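DUF3216 domain-containing protein (Pyrococcus furiosus, PDB 2HJM) is of unknown function but forms an all-helical subunit that packs with other copies of itself and probably includes a coiled-coil segment. Local coordinates at residues 10-14 and 28-32. Residue numbers count along the deposited sequence, not the author numbering.
Sequences VEKVK and AIERF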
ATOM      1  N   VAL A  10      -5.516  10.994  -2.615  1.00 56.25           N
ATOM      2  CA  VAL A  10      -5.108  12.383  -2.451  1.00 56.36           C
ATOM      3  C   VAL A  10      -6.296  13.188  -2.927  1.00 58.85           C
ATOM      4  O   VAL A  10      -6.820  14.047  -2.218  1.00 58.78           O
ATOM      5  CB  VAL A  10      -3.906  12.766  -3.355  1.00 53.73           C
ATOM      6  CG1 VAL A  10      -3.738  14.274  -3.397  1.00 50.50           C
ATOM      7  CG2 VAL A  10      -2.651  12.126  -2.850  1.00 51.63           C
ATOM      8  N   GLU A  11      -6.726  12.873  -4.142  1.00 61.22           N
ATOM      9  CA  GLU A  11      -7.834  13.572  -4.755  1.00 62.97           C
ATOM     10  C   GLU A  11      -9.062  13.588  -3.862  1.00 62.44           C
ATOM     11  O   GLU A  11      -9.725  14.610  -3.744  1.00 62.63           O
ATOM     12  CB  GLU A  11      -8.152  12.962  -6.120  1.00 64.59           C
ATOM     13  CG  GLU A  11      -8.734  13.983  -7.087  1.00 68.78           C
ATOM     14  CD  GLU A  11      -7.843  15.225  -7.258  1.00 70.78           C
ATOM     15  OE1 GLU A  11      -8.368  16.260  -7.739  1.00 71.71           O
ATOM     16  OE2 GLU A  11      -6.631  15.167  -6.927  1.00 69.96           O
ATOM     17  N   LYS A  12      -9.366  12.471  -3.219  1.00 62.20           N
ATOM     18  CA  LYS A  12     -10.512  12.463  -2.331  1.00 63.14           C
ATOM     19  C   LYS A  12     -10.308  13.528  -1.266  1.00 62.76           C
ATOM     20  O   LYS A  12     -11.115  14.437  -1.131  1.00 62.76           O
ATOM     21  CB  LYS A  12     -10.682  11.093  -1.675  1.00 65.18           C
ATOM     22  CG  LYS A  12     -11.291  10.049  -2.593  1.00 67.69           C
ATOM     23  CD  LYS A  12     -12.713  10.426  -2.962  1.00 71.08           C
ATOM     24  CE  LYS A  12     -13.290   9.486  -4.014  1.00 74.36           C
ATOM     25  NZ  LYS A  12     -12.578   9.594  -5.329  1.00 76.56           N
ATOM     26  N   VAL A  13      -9.208  13.435  -0.531  1.00 63.40           N
ATOM     27  CA  VAL A  13      -8.930  14.397   0.527  1.00 63.78           C
ATOM     28  C   VAL A  13      -9.141  15.835   0.085  1.00 64.11           C
ATOM     29  O   VAL A  13      -9.796  16.596   0.784  1.00 64.43           O
ATOM     30  CB  VAL A  13      -7.496  14.221   1.095  1.00 63.61           C
ATOM     31  CG1 VAL A  13      -7.255  15.196   2.252  1.00 61.74           C
ATOM     32  CG2 VAL A  13      -7.316  12.791   1.583  1.00 62.44           C
ATOM     33  N   LYS A  14      -8.605  16.219  -1.067  1.00 64.79           N
ATOM     34  CA  LYS A  14      -8.798  17.591  -1.533  1.00 65.61           C
ATOM     35  C   LYS A  14     -10.288  17.871  -1.658  1.00 66.20           C
ATOM     36  O   LYS A  14     -10.786  18.895  -1.191  1.00 66.10           O
ATOM     37  CB  LYS A  14      -8.137  17.817  -2.894  1.00 66.12           C
ATOM     38  CG  LYS A  14      -6.635  17.673  -2.897  1.00 67.74           C
ATOM     39  CD  LYS A  14      -6.021  18.415  -4.072  1.00 69.12           C
ATOM     40  CE  LYS A  14      -6.534  17.885  -5.401  1.00 71.30           C
ATOM     41  NZ  LYS A  14      -6.004  18.681  -6.547  1.00 72.00           N
ATOM     42  N   ALA A  28      -3.449  24.070  -0.736  1.00 61.78           N
ATOM     43  CA  ALA A  28      -2.183  23.754  -0.067  1.00 60.66           C
ATOM     44  C   ALA A  28      -1.686  22.353  -0.431  1.00 60.24           C
ATOM     45  O   ALA A  28      -0.499  22.155  -0.703  1.00 59.54           O
ATOM     46  CB  ALA A  28      -2.355  23.865   1.436  1.00 60.05           C
ATOM     47  N   ILE A  29      -2.594  21.381  -0.420  1.00 58.85           N
ATOM     48  CA  ILE A  29      -2.235  20.018  -0.786  1.00 57.66           C
ATOM     49  C   ILE A  29      -1.541  20.030  -2.144  1.00 57.27           C
ATOM     50  O   ILE A  29      -0.408  19.573  -2.275  1.00 56.82           O
ATOM     51  CB  ILE A  29      -3.480  19.108  -0.873  1.00 56.76           C
ATOM     52  CG1 ILE A  29      -4.089  18.941   0.519  1.00 57.31           C
ATOM     53  CG2 ILE A  29      -3.110  17.753  -1.464  1.00 53.96           C
ATOM     54  CD1 ILE A  29      -5.359  18.097   0.545  1.00 57.88           C
ATOM     55  N   GLU A  30      -2.224  20.559  -3.154  1.00 57.79           N
ATOM     56  CA  GLU A  30      -1.650  20.622  -4.494  1.00 58.62           C
ATOM     57  C   GLU A  30      -0.253  21.217  -4.402  1.00 57.47           C
ATOM     58  O   GLU A  30       0.713  20.657  -4.937  1.00 55.82           O
ATOM     59  CB  GLU A  30      -2.524  21.472  -5.421  1.00 60.63           C
ATOM     60  CG  GLU A  30      -3.914  20.897  -5.654  1.00 65.28           C
ATOM     61  CD  GLU A  30      -4.842  21.864  -6.386  1.00 67.69           C
ATOM     62  OE1 GLU A  30      -4.950  23.038  -5.963  1.00 69.14           O
ATOM     63  OE2 GLU A  30      -5.475  21.447  -7.376  1.00 69.27           O
ATOM     64  N   ARG A  31      -0.141  22.344  -3.706  1.00 55.99           N
ATOM     65  CA  ARG A  31       1.159  22.970  -3.558  1.00 56.23           C
ATOM     66  C   ARG A  31       2.128  21.919  -3.010  1.00 56.62           C
ATOM     67  O   ARG A  31       3.240  21.783  -3.508  1.00 57.24           O
ATOM     68  CB  ARG A  31       1.070  24.164  -2.622  1.00 53.69           C
ATOM     69  N   PHE A  32       1.696  21.150  -2.012  1.00 56.08           N
ATOM     70  CA  PHE A  32       2.557  20.129  -1.426  1.00 55.41           C
ATOM     71  C   PHE A  32       2.882  18.970  -2.392  1.00 55.92           C
ATOM     72  O   PHE A  32       4.054  18.641  -2.609  1.00 54.35           O
ATOM     73  CB  PHE A  32       1.927  19.592  -0.124  1.00 53.99           C
ATOM     74  CG  PHE A  32       2.804  18.619   0.624  1.00 53.00           C
ATOM     75  CD1 PHE A  32       2.906  17.292   0.220  1.00 52.95           C
ATOM     76  CD2 PHE A  32       3.584  19.046   1.691  1.00 53.36           C
ATOM     77  CE1 PHE A  32       3.770  16.412   0.861  1.00 52.30           C
ATOM     78  CE2 PHE A  32       4.454  18.170   2.339  1.00 52.01           C
ATOM     79  CZ  PHE A  32       4.544  16.852   1.919  1.00 52.15           C
TER
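I29 and K14 supply most of the surface that helices 6-18 and 23-34 bury against each other here. The two short segments run nearly antiparallel, at 152°, with their axes approaching to 10.7 Å, and the closest backbone pair is K14 with I29, whose CA atoms lie 7.0 Å apart. I29 fills the space between the helices: its branched side chain reaches three residues of the facing segment, with CD1 3.9 Å from CG1 of V13 and 3.7 Å from CG of K14, and CG2 4.0 Å from CG1 of V10. V10 and V13, about one helical turn apart, turn their CA-to-CB bonds toward the other helix; being compact and beta-branched, they offer a firm apolar surface to the larger isoleucine. K14 serves two purposes. Its methylene chain covers I29, whereas its amino group continues to the more exposed margin, where NZ donates a hydrogen bond to OE2 of E30 at 2.9 Å as part of a salt bridge. A longer ion pair within the first helix, NZ of K14 to OE2 of E11 at 3.6 Å, places the lysine between two acidic side chains in a small charge network. The apolar layer extends into helix 45-63, where V10 touches I52, V13 touches L56 and L60, and I29 touches I59. Two successive helices, running antiparallel and joined by the short connection 19-22, make an alpha-alpha hairpin; here its inner face packs on helix 45-63 within the all-helical DUF3216 protein, and the ion-pair network lies at its more exposed edge.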